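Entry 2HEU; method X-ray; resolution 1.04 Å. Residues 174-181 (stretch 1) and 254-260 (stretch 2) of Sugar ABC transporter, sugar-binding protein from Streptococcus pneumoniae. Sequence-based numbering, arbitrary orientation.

Stretch 1 (174-181) AWTLNGYN
Stretch 2, residues 254-260: TPNGSWA

How are the two backbones built and set against each other? Residues 174-177 form a 3-10 segment, with phi/psi near -57/-30 until Leu-177 shifts to -100/6 at the N-cap position, and a helix runs on from Asn-178. Hydrogen bonds from Leu-177 N to Ala-174 O and from Asn-178 N to Trp-175 O, both 3.0 Å, close the tight turns; Asn-181 N to Leu-177 O, 3.1 Å, marks the wider helical spacing. Across from them, Thr-254 to Gly-257 belong to a strand that begins earlier in the chain, in extended conformation (Pro-255 -84/126, Asn-256 -169/178). A type I turn from Gly-257 to Ala-260 follows, its middle residues Ser-258 and Trp-259 near -60/-25, closed by Ala-260 N to Gly-257 O at 3.1 Å. The register sets Thr-176 CA 5.9 Å from Asn-256 CA and Tyr-180 CA 6.9 Å from Pro-255 CA.

What holds the apolar end together? Pro-255, its ring C-gamma endo and its CA-to-CB bond directed toward the other stretch, offers a compact hydrocarbon surface. Leu-177, in the m,t rotamer, has its CA-to-CB bond pointing sideways but brings its end nearer, placing CD2 3.5 Å from Pro-255 CG. The CA-to-CB bond of Tyr-180 (chi1 t, chi2 96°) points toward the strand, and CD1 lies 4.1 Å from Pro-255 CB, while its hydroxyl is hydrogen-bonded elsewhere in the structure. These are van der Waals contacts, suited to a buried site.

How do the two tryptophans meet? Both have chi1 p, with chi2 -98° in Trp-175 and 80° in Trp-259. The six-membered ring of Trp-175 and the five-membered ring of Trp-259 lie obliquely, centroids 5.8 Å apart and planes at 49°. Trp-175 CZ3 comes 3.7 Å from Trp-259 NE1, which sits at the edge of the Trp-175 ring, and 3.9 Å from Trp-259 CZ2. Gly-257 has no side chain; an ideal CB there would clash with Trp-259 CH2, at 2.2 Å.

Do polar groups bond the stretches together? No hydrogen bond crosses between them. Thr-176 O and Pro-255 O, two acceptors, approach only to 3.7 Å. Thr-176 (chi1 p) instead contributes its methyl, and its OG1 bonds to a residue flanking one of the stretches. Asn-256, with chi1 at -140° between wells, extends its side-chain end into the space near Thr-176 and Trp-175. Packing thus carries the contact, which buries 248 Å² summed over both sides.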

# COMPACT_ATOMS: atom_id res chain seq x y z
N ALA A 174 11.59 -4.84 10.25
CA ALA A 174 10.51 -5.85 10.20
C ALA A 174 9.34 -5.42 9.32
O ALA A 174 8.69 -6.28 8.73
CB ALA A 174 10.03 -6.13 11.63
N TRP A 175 9.05 -4.10 9.27
CA TRP A 175 7.91 -3.63 8.46
C TRP A 175 8.00 -4.12 7.05
O TRP A 175 6.97 -4.24 6.35
CB TRP A 175 7.82 -2.11 8.49
CG TRP A 175 8.96 -1.38 7.88
CD1 TRP A 175 10.04 -0.81 8.50
CD2 TRP A 175 9.13 -1.08 6.49
NE1 TRP A 175 10.85 -0.15 7.58
CE2 TRP A 175 10.31 -0.34 6.35
CE3 TRP A 175 8.40 -1.36 5.33
CZ2 TRP A 175 10.78 0.16 5.07
CZ3 TRP A 175 8.88 -0.92 4.11
CH2 TRP A 175 10.06 -0.18 4.02
N THR A 176 9.19 -4.36 6.51
CA THR A 176 9.34 -4.77 5.15
C THR A 176 8.59 -6.06 4.78
O THR A 176 8.30 -6.25 3.60
CB THR A 176 10.84 -4.90 4.71
OG1 THR A 176 11.45 -5.93 5.49
CG2 THR A 176 11.61 -3.58 4.83
N LEU A 177 8.37 -6.90 5.77
CA LEU A 177 7.66 -8.18 5.57
C LEU A 177 6.18 -8.16 5.99
O LEU A 177 5.53 -9.19 5.93
CB LEU A 177 8.40 -9.32 6.28
CG LEU A 177 9.78 -9.62 5.74
CD1 LEU A 177 10.36 -10.82 6.47
CD2 LEU A 177 9.78 -9.82 4.22
N ASN A 178 5.67 -6.97 6.35
CA ASN A 178 4.22 -6.92 6.68
C ASN A 178 3.41 -7.42 5.49
O ASN A 178 2.54 -8.29 5.65
CB ASN A 178 3.91 -5.44 7.01
CG ASN A 178 2.51 -5.26 7.47
OD1 ASN A 178 1.95 -4.10 7.15
ND2 ASN A 178 1.97 -6.09 8.24
N GLY A 179 3.65 -6.90 4.27
CA GLY A 179 2.89 -7.36 3.16
C GLY A 179 3.06 -8.82 2.85
O GLY A 179 2.13 -9.51 2.44
N TYR A 180 4.27 -9.36 3.07
CA TYR A 180 4.57 -10.75 2.77
C TYR A 180 3.67 -11.66 3.63
O TYR A 180 3.03 -12.58 3.12
CB TYR A 180 6.03 -11.03 2.99
CG TYR A 180 6.46 -12.40 2.54
CD1 TYR A 180 7.01 -12.64 1.30
CD2 TYR A 180 6.28 -13.51 3.35
CE1 TYR A 180 7.34 -13.91 0.87
CE2 TYR A 180 6.60 -14.79 2.95
CZ TYR A 180 7.13 -14.99 1.72
OH TYR A 180 7.45 -16.23 1.24
N ASN A 181 3.67 -11.43 4.93
CA ASN A 181 2.90 -12.31 5.82
C ASN A 181 1.41 -12.05 5.69
O ASN A 181 0.60 -12.98 5.81
CB ASN A 181 3.41 -12.20 7.24
CG ASN A 181 2.99 -13.41 8.10
OD1 ASN A 181 2.61 -14.46 7.54
ND2 ASN A 181 3.10 -13.25 9.40
N THR A 254 13.64 -9.19 -3.86
CA THR A 254 13.34 -8.67 -2.52
C THR A 254 11.89 -8.42 -2.39
O THR A 254 11.28 -7.88 -3.31
CB THR A 254 14.22 -7.41 -2.19
OG1 THR A 254 14.14 -7.14 -0.79
CG2 THR A 254 13.89 -6.19 -2.96
N PRO A 255 11.25 -8.80 -1.27
CA PRO A 255 9.81 -8.55 -1.07
C PRO A 255 9.62 -7.16 -0.55
O PRO A 255 10.18 -6.77 0.47
CB PRO A 255 9.45 -9.61 0.00
CG PRO A 255 10.72 -9.74 0.83
CD PRO A 255 11.84 -9.60 -0.16
N ASN A 256 8.78 -6.39 -1.23
CA ASN A 256 8.55 -5.01 -0.70
C ASN A 256 7.34 -4.39 -1.46
O ASN A 256 6.73 -5.02 -2.35
CB ASN A 256 9.83 -4.16 -0.84
CG ASN A 256 10.03 -3.28 0.38
OD1 ASN A 256 11.07 -3.48 1.14
ND2 ASN A 256 9.17 -2.40 0.65
N GLY A 257 7.03 -3.18 -1.05
CA GLY A 257 5.93 -2.47 -1.66
C GLY A 257 6.33 -1.79 -2.93
O GLY A 257 7.50 -1.62 -3.27
N SER A 258 5.29 -1.29 -3.63
CA SER A 258 5.47 -0.51 -4.86
C SER A 258 6.28 0.75 -4.67
O SER A 258 6.85 1.27 -5.63
CB SER A 258 4.05 -0.15 -5.40
OG SER A 258 3.22 0.44 -4.42
N TRP A 259 6.30 1.25 -3.43
CA TRP A 259 7.06 2.44 -3.10
C TRP A 259 8.56 2.24 -3.37
O TRP A 259 9.30 3.21 -3.57
CB TRP A 259 6.86 2.84 -1.63
CG TRP A 259 7.07 1.75 -0.66
CD1 TRP A 259 8.25 1.27 -0.18
CD2 TRP A 259 6.05 0.91 -0.06
NE1 TRP A 259 8.03 0.21 0.69
CE2 TRP A 259 6.70 -0.03 0.76
CE3 TRP A 259 4.65 0.86 -0.17
CZ2 TRP A 259 5.97 -1.00 1.49
CZ3 TRP A 259 3.93 -0.10 0.54
CH2 TRP A 259 4.60 -0.98 1.38
N ALA A 260 9.06 1.01 -3.35
CA ALA A 260 10.48 0.74 -3.36
C ALA A 260 11.14 1.05 -4.71
O ALA A 260 12.34 1.27 -4.76
CB ALA A 260 10.79 -0.70 -2.96